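Local coordinates for protein PRD-containing transcription regulator (Lactobacillus casei, PDB 3NUF) that probably regulates transcription through its PRD, a helical domain that in related regulators responds to phosphorylation by the phosphotransferase system, at residues L11-I19 against D48-I59. Sequence-based numbering, arbitrary orientation.
Sequences LPTEVKAMI and DLQLQVLTNHLI. With EDO (1,2-ethanediol), chain F.
D48 opens helix 48-67 with its carboxylate against the ring of P12, the N-cap residue of helix 13-21; P12 CG lies 3.7 Å from D48 CG. One turn on, in one of its two conformers, L51 packs CD2 on P12 CD and CG on V15 CG2. Q52 runs extended beyond CG and lays its amide beside E14. Q52 CD is 3.7 Å from E14 CB, and the amide and carboxylate planes are only 9° apart. Cutting Q52 back to an alanine removes CG and the amide, and would probably open a gap beside E14 CB and V15 CG2. With OG1 anti to its carbonyl carbon (chi1 -64°), T55 turns its hydroxyl back to bond L51 O at 2.8 Å; T55 OG1 also lies 3.4 Å from V15 CG1. The selenomethionine M18, in one of two conformers, is a knob among Q52, T55, N56 and I59. I59 CD1 reaches M18 CB and I19 CG1. The axes of segments 13-19 and 48-59 run nearly parallel, 9° apart and 9.3 Å at closest approach. This is near-parallel helix packing in an all-helical chain, with helix 25-41 against L11, I19 and L51. With no hydrogen bond across, it rests on van der Waals contact, and the T55 hydroxyl is satisfied within its own helix.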
ATOM      1  N   LEU A  11      -0.073  -8.174  12.987  1.00 25.16           N
ATOM      2  CA  LEU A  11       0.894  -8.235  11.918  1.00 22.25           C
ATOM      3  C   LEU A  11       1.948  -9.288  12.173  1.00 21.46           C
ATOM      4  O   LEU A  11       2.322  -9.525  13.313  1.00 23.67           O
ATOM      5  CB  LEU A  11       1.520  -6.855  11.794  1.00 20.15           C
ATOM      6  CG  LEU A  11       0.492  -5.731  11.504  1.00 20.39           C
ATOM      7  CD1 LEU A  11       1.228  -4.391  11.558  1.00 21.93           C
ATOM      8  CD2 LEU A  11      -0.209  -5.926  10.138  1.00 21.02           C
ATOM      9  N   PRO A  12       2.497  -9.877  11.103  1.00 20.37           N
ATOM     10  CA  PRO A  12       3.587 -10.837  11.267  1.00 21.32           C
ATOM     11  C   PRO A  12       4.833 -10.216  11.839  1.00 21.74           C
ATOM     12  O   PRO A  12       5.106  -9.012  11.681  1.00 19.41           O
ATOM     13  CB  PRO A  12       3.878 -11.289   9.833  1.00 22.82           C
ATOM     14  CG  PRO A  12       2.764 -10.894   9.047  1.00 23.31           C
ATOM     15  CD  PRO A  12       2.080  -9.731   9.712  1.00 21.59           C
ATOM     16  N   THR A  13       5.633 -11.038  12.514  1.00 23.08           N
ATOM     17  CA  THR A  13       6.869 -10.583  13.083  1.00 22.52           C
ATOM     18  C   THR A  13       7.741  -9.719  12.174  1.00 19.25           C
ATOM     19  O   THR A  13       8.260  -8.697  12.603  1.00 19.74           O
ATOM     20  CB  THR A  13       7.713 -11.844  13.497  1.00 24.73           C
ATOM     21  OG1 THR A  13       6.934 -12.590  14.435  1.00 31.00           O
ATOM     22  CG2 THR A  13       9.033 -11.442  14.112  1.00 25.55           C
ATOM     23  N   GLU A  14       7.906 -10.171  10.934  1.00 19.05           N
ATOM     24  CA  GLU A  14       8.769  -9.453   9.984  1.00 21.04           C
ATOM     25  C   GLU A  14       8.204  -8.094   9.623  1.00 20.10           C
ATOM     26  O   GLU A  14       8.971  -7.140   9.475  1.00 20.51           O
ATOM     27  CB  GLU A  14       8.976 -10.244   8.708  1.00 22.08           C
ATOM     28  CG  GLU A  14       9.675 -11.615   8.933  1.00 29.29           C
ATOM     29  CD  GLU A  14       8.779 -12.747   9.482  1.00 38.58           C
ATOM     30  OE1 GLU A  14       7.545 -12.600   9.628  1.00 28.05           O
ATOM     31  OE2 GLU A  14       9.341 -13.823   9.751  1.00 50.94           O
ATOM     32  N   VAL A  15       6.892  -8.000   9.497  1.00 19.16           N
ATOM     33  CA  VAL A  15       6.250  -6.703   9.255  1.00 17.28           C
ATOM     34  C   VAL A  15       6.396  -5.759  10.445  1.00 18.15           C
ATOM     35  O   VAL A  15       6.776  -4.578  10.264  1.00 17.51           O
ATOM     36  CB  VAL A  15       4.763  -6.924   8.917  1.00 17.28           C
ATOM     37  CG1 VAL A  15       3.922  -5.612   8.876  1.00 17.27           C
ATOM     38  CG2 VAL A  15       4.646  -7.633   7.543  1.00 20.90           C
ATOM     39  N   LYS A  16       6.189  -6.253  11.683  1.00 18.12           N
ATOM     40  CA  LYS A  16       6.399  -5.440  12.860  1.00 19.24           C
ATOM     41  C   LYS A  16       7.852  -4.939  12.959  1.00 19.20           C
ATOM     42  O   LYS A  16       8.077  -3.804  13.380  1.00 18.91           O
ATOM     43  CB  LYS A  16       6.032  -6.174  14.130  1.00 19.16           C
ATOM     44  CG  LYS A  16       4.538  -6.457  14.259  1.00 22.45           C
ATOM     45  CD  LYS A  16       4.104  -6.980  15.635  1.00 28.81           C
ATOM     46  CE  LYS A  16       4.455  -8.436  15.793  1.00 36.57           C
ATOM     47  NZ  LYS A  16       4.140  -8.916  17.178  1.00 37.07           N
ATOM     48  N   ALA A  17       8.809  -5.794  12.568  1.00 19.74           N
ATOM     49  CA  ALA A  17      10.237  -5.438  12.522  1.00 22.48           C
ATOM     50  C   ALA A  17      10.491  -4.281  11.579  1.00 22.68           C
ATOM     51  O   ALA A  17      11.160  -3.315  11.958  1.00 22.76           O
ATOM     52  CB  ALA A  17      11.136  -6.686  12.150  1.00 27.13           C
HETATM   53  N   MSE A  18       9.937  -4.394  10.367  0.50 19.02           N
HETATM   54  CA  MSE A  18      10.040  -3.356   9.347  0.50 17.52           C
HETATM   55  C   MSE A  18       9.511  -2.017   9.908  0.50 15.64           C
HETATM   56  O   MSE A  18      10.117  -0.961   9.730  0.50 18.67           O
HETATM   57  CB  MSE A  18       9.261  -3.759   8.079  0.50 18.52           C
HETATM   58  CG  MSE A  18       9.923  -4.785   7.181  0.50 14.30           C
HETATM   59 SE   MSE A  18       8.731  -5.165   5.602  0.38 16.76          SE
HETATM   60  CE  MSE A  18       9.972  -6.149   4.488  0.50 20.08           C
ATOM     61  N   ILE A  19       8.353  -2.063  10.558  1.00 16.02           N
ATOM     62  CA  ILE A  19       7.699  -0.900  11.123  1.00 15.93           C
ATOM     63  C   ILE A  19       8.516  -0.260  12.237  1.00 17.56           C
ATOM     64  O   ILE A  19       8.685   0.961  12.281  1.00 17.82           O
ATOM     65  CB  ILE A  19       6.281  -1.265  11.559  1.00 16.33           C
ATOM     66  CG1 ILE A  19       5.344  -1.508  10.362  1.00 15.44           C
ATOM     67  CG2 ILE A  19       5.708  -0.173  12.469  1.00 19.03           C
ATOM     68  CD1 ILE A  19       4.095  -2.181  10.693  1.00 19.36           C
ATOM     69  N   ASP A  48       1.418 -13.597   4.054  1.00 18.71           N
ATOM     70  CA  ASP A  48       2.361 -12.909   4.906  1.00 19.63           C
ATOM     71  C   ASP A  48       3.606 -12.433   4.131  1.00 19.55           C
ATOM     72  O   ASP A  48       4.127 -11.349   4.401  1.00 18.36           O
ATOM     73  CB  ASP A  48       2.741 -13.770   6.129  1.00 22.97           C
ATOM     74  CG  ASP A  48       1.627 -13.841   7.209  1.00 31.16           C
ATOM     75  OD1 ASP A  48       0.581 -13.170   7.096  1.00 32.47           O
ATOM     76  OD2 ASP A  48       1.821 -14.589   8.217  1.00 34.07           O
ATOM     77  N   LEU A  49       4.053 -13.168   3.128  1.00 18.23           N
ATOM     78  CA  LEU A  49       5.162 -12.699   2.278  1.00 17.94           C
ATOM     79  C   LEU A  49       4.751 -11.460   1.462  1.00 16.60           C
ATOM     80  O   LEU A  49       5.510 -10.450   1.382  1.00 16.75           O
ATOM     81  CB  LEU A  49       5.649 -13.791   1.311  1.00 20.94           C
ATOM     82  CG  LEU A  49       6.463 -14.915   2.000  1.00 32.55           C
ATOM     83  CD1 LEU A  49       6.711 -16.095   1.014  1.00 34.48           C
ATOM     84  CD2 LEU A  49       7.793 -14.408   2.627  1.00 30.84           C
ATOM     85  N   GLN A  50       3.558 -11.510   0.876  1.00 16.31           N
ATOM     86  CA  GLN A  50       3.062 -10.336   0.162  1.00 16.76           C
ATOM     87  C   GLN A  50       2.941  -9.140   1.087  1.00 15.79           C
ATOM     88  O   GLN A  50       3.226  -7.985   0.681  1.00 15.45           O
ATOM     89  CB  GLN A  50       1.716 -10.636  -0.474  1.00 16.16           C
ATOM     90  CG  GLN A  50       1.851 -11.529  -1.694  1.00 16.99           C
ATOM     91  CD  GLN A  50       0.551 -12.147  -2.180  1.00 18.48           C
ATOM     92  OE1 GLN A  50      -0.465 -12.152  -1.502  1.00 17.74           O
ATOM     93  NE2 GLN A  50       0.585 -12.651  -3.421  1.00 21.27           N
ATOM     94  N   LEU A  51       2.506  -9.399   2.304  0.50 14.08           N
ATOM     95  CA  LEU A  51       2.330  -8.344   3.246  0.50 15.02           C
ATOM     96  C   LEU A  51       3.683  -7.690   3.617  0.50 14.86           C
ATOM     97  O   LEU A  51       3.734  -6.472   3.810  0.50 16.48           O
ATOM     98  CB  LEU A  51       1.519  -8.843   4.446  0.50 14.46           C
ATOM     99  CG  LEU A  51       1.284  -7.805   5.534  0.50 14.83           C
ATOM    100  CD1 LEU A  51       0.462  -6.648   4.955  0.50 15.41           C
ATOM    101  CD2 LEU A  51       0.595  -8.350   6.790  0.50 13.33           C
ATOM    102  N   GLN A  52       4.788  -8.450   3.684  1.00 16.01           N
ATOM    103  CA  GLN A  52       6.130  -7.912   3.876  1.00 17.19           C
ATOM    104  C   GLN A  52       6.539  -6.954   2.765  1.00 16.60           C
ATOM    105  O   GLN A  52       7.026  -5.836   3.006  1.00 17.25           O
ATOM    106  CB  GLN A  52       7.159  -9.059   3.924  1.00 19.60           C
ATOM    107  CG  GLN A  52       7.229  -9.813   5.208  1.00 24.08           C
ATOM    108  CD  GLN A  52       8.313 -10.900   5.152  1.00 25.52           C
ATOM    109  OE1 GLN A  52       9.451 -10.607   4.820  1.00 35.71           O
ATOM    110  NE2 GLN A  52       7.951 -12.118   5.491  1.00 33.89           N
ATOM    111  N   VAL A  53       6.364  -7.390   1.533  1.00 14.86           N
ATOM    112  CA  VAL A  53       6.700  -6.596   0.366  1.00 16.82           C
ATOM    113  C   VAL A  53       5.841  -5.338   0.294  1.00 15.06           C
ATOM    114  O   VAL A  53       6.324  -4.247   0.052  1.00 14.66           O
ATOM    115  CB  VAL A  53       6.581  -7.471  -0.903  1.00 19.08           C
ATOM    116  CG1 VAL A  53       6.795  -6.676  -2.155  1.00 19.15           C
ATOM    117  CG2 VAL A  53       7.605  -8.611  -0.868  1.00 19.48           C
ATOM    118  N   LEU A  54       4.584  -5.482   0.592  1.00 13.18           N
ATOM    119  CA  LEU A  54       3.656  -4.333   0.670  1.00 13.52           C
ATOM    120  C   LEU A  54       4.072  -3.322   1.707  1.00 13.01           C
ATOM    121  O   LEU A  54       4.125  -2.101   1.489  1.00 12.91           O
ATOM    122  CB  LEU A  54       2.226  -4.792   0.943  1.00 13.40           C
ATOM    123  CG  LEU A  54       1.223  -3.693   1.185  1.00 12.91           C
ATOM    124  CD1 LEU A  54       0.941  -2.929  -0.123  1.00 14.97           C
ATOM    125  CD2 LEU A  54      -0.092  -4.266   1.794  1.00 17.87           C
ATOM    126  N   THR A  55       4.409  -3.816   2.898  1.00 13.44           N
ATOM    127  CA  THR A  55       4.806  -2.956   4.000  1.00 13.01           C
ATOM    128  C   THR A  55       6.015  -2.151   3.640  1.00 12.85           C
ATOM    129  O   THR A  55       6.090  -0.958   3.921  1.00 12.99           O
ATOM    130  CB  THR A  55       5.041  -3.786   5.305  1.00 14.31           C
ATOM    131  OG1 THR A  55       3.807  -4.356   5.675  1.00 14.57           O
ATOM    132  CG2 THR A  55       5.546  -2.914   6.440  1.00 16.34           C
ATOM    133  N   ASN A  56       7.023  -2.778   3.032  1.00 13.01           N
ATOM    134  CA  ASN A  56       8.219  -2.060   2.646  1.00 12.94           C
ATOM    135  C   ASN A  56       7.852  -0.879   1.744  1.00 11.85           C
ATOM    136  O   ASN A  56       8.343   0.242   1.910  1.00 13.26           O
ATOM    137  CB  ASN A  56       9.233  -3.016   1.948  1.00 14.40           C
ATOM    138  CG  ASN A  56      10.509  -2.324   1.527  1.00 20.54           C
ATOM    139  OD1 ASN A  56      11.371  -2.079   2.357  1.00 25.83           O
ATOM    140  ND2 ASN A  56      10.608  -1.953   0.226  1.00 23.23           N
ATOM    141  N   HIS A  57       6.971  -1.141   0.795  1.00 13.59           N
ATOM    142  CA  HIS A  57       6.595  -0.088  -0.150  1.00 12.08           C
ATOM    143  C   HIS A  57       5.757   1.000   0.531  1.00 12.68           C
ATOM    144  O   HIS A  57       5.953   2.198   0.272  1.00 12.32           O
ATOM    145  CB  HIS A  57       5.845  -0.639  -1.349  1.00 11.93           C
ATOM    146  CG  HIS A  57       5.654   0.384  -2.419  1.00 12.17           C
ATOM    147  ND1 HIS A  57       6.746   0.955  -3.056  1.00 14.84           N
ATOM    148  CD2 HIS A  57       4.553   1.031  -2.875  1.00 12.10           C
ATOM    149  CE1 HIS A  57       6.300   1.903  -3.879  1.00 14.64           C
ATOM    150  NE2 HIS A  57       4.977   1.963  -3.798  1.00 13.88           N
ATOM    151  N   LEU A  58       4.847   0.591   1.404  1.00 11.76           N
ATOM    152  CA  LEU A  58       4.034   1.571   2.138  1.00 11.16           C
ATOM    153  C   LEU A  58       4.897   2.475   3.018  1.00 12.98           C
ATOM    154  O   LEU A  58       4.699   3.695   3.082  1.00 11.67           O
ATOM    155  CB  LEU A  58       2.936   0.928   2.950  1.00 12.84           C
ATOM    156  CG  LEU A  58       1.789   0.259   2.212  1.00 12.18           C
ATOM    157  CD1 LEU A  58       0.945  -0.594   3.204  1.00 13.07           C
ATOM    158  CD2 LEU A  58       0.962   1.256   1.400  1.00 13.07           C
ATOM    159  N   ILE A  59       5.888   1.907   3.684  1.00 12.23           N
ATOM    160  CA  ILE A  59       6.825   2.716   4.458  1.00 12.53           C
ATOM    161  C   ILE A  59       7.591   3.706   3.602  1.00 11.41           C
ATOM    162  O   ILE A  59       7.749   4.881   3.996  1.00 11.92           O
ATOM    163  CB  ILE A  59       7.767   1.811   5.265  1.00 15.16           C
ATOM    164  CG1 ILE A  59       6.952   1.133   6.379  1.00 16.18           C
ATOM    165  CG2 ILE A  59       8.938   2.598   5.876  1.00 16.05           C
ATOM    166  CD1 ILE A  59       7.709  -0.034   7.126  1.00 18.46           C
TER
HETATM  167  C1  EDO F 307       8.046   6.684   8.562  1.00 34.09           C
HETATM  168  O1  EDO F 307       8.467   7.999   8.964  1.00 41.57           O
HETATM  169  C2  EDO F 307       8.063   6.471   7.054  1.00 33.85           C
HETATM  170  O2  EDO F 307       9.385   6.347   6.516  1.00 42.36           O